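Local coordinates for transferrin binding protein B (Actinobacillus suis, PDB 3PQU) that probably captures host transferrin at the bacterial outer-membrane surface, as a lipid-anchored receptor protein serving iron acquisition, at residues G174-T179 against K262-E267. Numbering follows the deposited sequence.
Sequences GTWDFT and KRYSIE
Trp176 reaches Arg263 and Tyr264 with the benzo half of its indole, and this apolar touch is the whole of the contact, which buries just 104 Å² in total. Against Arg263 the indole meets aliphatic carbons. Trp176 CZ2 lies 3.9 Å from Arg263 CG, which sits at the indole edge near the ring plane, while Arg263 CB, 4.0 Å from Trp176 CH2, stands well off that plane. The guanidinium is carried away from that rim by bends at chi2 (-75°) and chi3, its plane is turned 81° from the indole, and its cation-pi partner is Phe289. Against Tyr264 the approach is looser: Trp176 CZ3 stands 4.4 Å from Tyr264 CD2, at the edge of the phenol ring and near its plane. With CG set between the backbone N and the carbonyl carbon (chi1 62°), the indole extends from strand 170-183 toward 262-267.

The backbones stay far apart, with 10.6 Å between Trp176 CA and Tyr264 CA, as expected of non-neighbouring strands in the antiparallel beta barrel of the N-lobe. Strands 229-236 and 241-249 intervene along one way round the sheet, and the buried Trp176 and Tyr264 meet inside the barrel, with the partly exposed Arg263 beside them. Arg263 and Tyr264 both face Leu246 in a classic beta bulge, which is consistent with two consecutive residues pointing their CB atoms toward 174-179.

The polar atoms of the two aromatic side chains find their partners outside the two segments. Trp176 NE1 donates to Tyr247 O on strand 241-249, tying the indole to an intervening strand, while Tyr264 OH is hydrogen-bonded to Thr290 O. Phe311 meets the tyrosine ring edge-to-face, and Phe322 and Leu246 also touch the Trp176 side chain.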
loop_
_atom_site.group_PDB
_atom_site.type_symbol
_atom_site.label_atom_id
_atom_site.label_comp_id
_atom_site.label_asym_id
_atom_site.label_seq_id
_atom_site.Cartn_x
_atom_site.Cartn_y
_atom_site.Cartn_z
ATOM N N GLY A 174 -3.212 9.905 -16.417
ATOM C CA GLY A 174 -2.934 10.818 -15.316
ATOM C C GLY A 174 -1.754 11.754 -15.564
ATOM O O GLY A 174 -1.549 12.266 -16.662
ATOM N N THR A 175 -0.956 11.963 -14.530
ATOM C CA THR A 175 0.138 12.913 -14.605
ATOM C C THR A 175 1.439 12.262 -14.158
ATOM O O THR A 175 1.463 11.098 -13.752
ATOM C CB THR A 175 -0.109 14.115 -13.662
ATOM O OG1 THR A 175 -0.265 13.637 -12.320
ATOM C CG2 THR A 175 -1.363 14.905 -14.080
ATOM N N TRP A 176 2.521 13.026 -14.259
ATOM C CA TRP A 176 3.762 12.701 -13.565
ATOM C C TRP A 176 4.384 14.016 -13.135
ATOM O O TRP A 176 3.968 15.073 -13.600
ATOM C CB TRP A 176 4.723 11.849 -14.430
ATOM C CG TRP A 176 5.214 12.505 -15.694
ATOM C CD1 TRP A 176 4.466 12.837 -16.815
ATOM C CD2 TRP A 176 6.567 12.858 -16.002
ATOM N NE1 TRP A 176 5.286 13.388 -17.781
ATOM C CE2 TRP A 176 6.574 13.409 -17.309
ATOM C CE3 TRP A 176 7.782 12.730 -15.313
ATOM C CZ2 TRP A 176 7.743 13.864 -17.919
ATOM C CZ3 TRP A 176 8.947 13.176 -15.925
ATOM C CH2 TRP A 176 8.915 13.740 -17.217
ATOM N N ASP A 177 5.366 13.941 -12.236
ATOM C CA ASP A 177 6.051 15.126 -11.687
ATOM C C ASP A 177 7.461 14.722 -11.250
ATOM O O ASP A 177 7.740 13.536 -11.088
ATOM C CB ASP A 177 5.293 15.684 -10.482
ATOM C CG ASP A 177 4.033 16.417 -10.881
ATOM O OD1 ASP A 177 2.927 15.868 -10.701
ATOM O OD2 ASP A 177 4.161 17.538 -11.397
ATOM N N PHE A 178 8.345 15.698 -11.062
ATOM C CA PHE A 178 9.750 15.384 -10.816
ATOM C C PHE A 178 10.535 16.528 -10.191
ATOM O O PHE A 178 10.137 17.684 -10.279
ATOM C CB PHE A 178 10.422 15.003 -12.149
ATOM C CG PHE A 178 10.419 16.132 -13.180
ATOM C CD1 PHE A 178 11.439 17.082 -13.192
ATOM C CD2 PHE A 178 9.386 16.250 -14.105
ATOM C CE1 PHE A 178 11.450 18.152 -14.111
ATOM C CE2 PHE A 178 9.396 17.299 -15.057
ATOM C CZ PHE A 178 10.435 18.258 -15.049
ATOM N N THR A 179 11.668 16.187 -9.580
ATOM C CA THR A 179 12.706 17.145 -9.255
ATOM C C THR A 179 14.040 16.527 -9.676
ATOM O O THR A 179 14.234 15.315 -9.541
ATOM C CB THR A 179 12.769 17.501 -7.743
ATOM O OG1 THR A 179 13.832 18.437 -7.527
ATOM C CG2 THR A 179 13.047 16.261 -6.865
ATOM N N LYS A 262 7.632 12.743 -25.835
ATOM C CA LYS A 262 7.698 11.632 -24.905
ATOM C C LYS A 262 9.069 11.641 -24.233
ATOM O O LYS A 262 10.095 11.568 -24.901
ATOM C CB LYS A 262 7.454 10.292 -25.607
ATOM C CG LYS A 262 7.406 9.125 -24.620
ATOM C CD LYS A 262 7.384 7.766 -25.324
ATOM C CE LYS A 262 6.205 7.648 -26.259
ATOM N NZ LYS A 262 6.059 6.256 -26.816
ATOM N N ARG A 263 9.069 11.737 -22.906
ATOM C CA ARG A 263 10.299 11.739 -22.114
ATOM C C ARG A 263 10.697 10.327 -21.654
ATOM O O ARG A 263 11.880 10.026 -21.511
ATOM C CB ARG A 263 10.121 12.603 -20.866
ATOM C CG ARG A 263 10.008 14.081 -21.129
ATOM C CD ARG A 263 11.365 14.651 -21.475
ATOM N NE ARG A 263 11.535 15.994 -20.932
ATOM C CZ ARG A 263 12.458 16.850 -21.350
ATOM N NH1 ARG A 263 13.290 16.505 -22.324
ATOM N NH2 ARG A 263 12.536 18.056 -20.809
ATOM N N TYR A 264 9.710 9.472 -21.398
ATOM C CA TYR A 264 9.991 8.134 -20.855
ATOM C C TYR A 264 9.026 7.067 -21.351
ATOM O O TYR A 264 7.846 7.351 -21.601
ATOM C CB TYR A 264 9.896 8.155 -19.330
ATOM C CG TYR A 264 11.091 8.696 -18.603
ATOM C CD1 TYR A 264 12.246 7.922 -18.437
ATOM C CD2 TYR A 264 11.063 9.975 -18.046
ATOM C CE1 TYR A 264 13.350 8.434 -17.765
ATOM C CE2 TYR A 264 12.131 10.478 -17.376
ATOM C CZ TYR A 264 13.277 9.710 -17.226
ATOM O OH TYR A 264 14.335 10.235 -16.535
ATOM N N SER A 265 9.539 5.846 -21.481
ATOM C CA SER A 265 8.716 4.636 -21.621
ATOM C C SER A 265 8.850 3.846 -20.330
ATOM O O SER A 265 9.916 3.799 -19.726
ATOM C CB SER A 265 9.190 3.716 -22.785
ATOM O OG SER A 265 9.047 4.334 -24.052
ATOM N N ILE A 266 7.799 3.155 -19.931
ATOM C CA ILE A 266 7.864 2.451 -18.660
ATOM C C ILE A 266 7.499 0.985 -18.845
ATOM O O ILE A 266 6.634 0.652 -19.655
ATOM C CB ILE A 266 6.912 3.124 -17.643
ATOM C CG1 ILE A 266 7.505 4.462 -17.189
ATOM C CG2 ILE A 266 6.629 2.200 -16.479
ATOM C CD1 ILE A 266 6.635 5.212 -16.229
ATOM N N GLU A 267 8.185 0.096 -18.130
ATOM C CA GLU A 267 7.773 -1.297 -18.123
ATOM C C GLU A 267 7.858 -1.801 -16.696
ATOM O O GLU A 267 8.739 -1.383 -15.933
ATOM C CB GLU A 267 8.611 -2.157 -19.099
ATOM C CG GLU A 267 10.097 -2.212 -18.783
ATOM C CD GLU A 267 10.863 -3.127 -19.731
ATOM O OE1 GLU A 267 10.358 -3.388 -20.845
ATOM O OE2 GLU A 267 11.969 -3.583 -19.362
#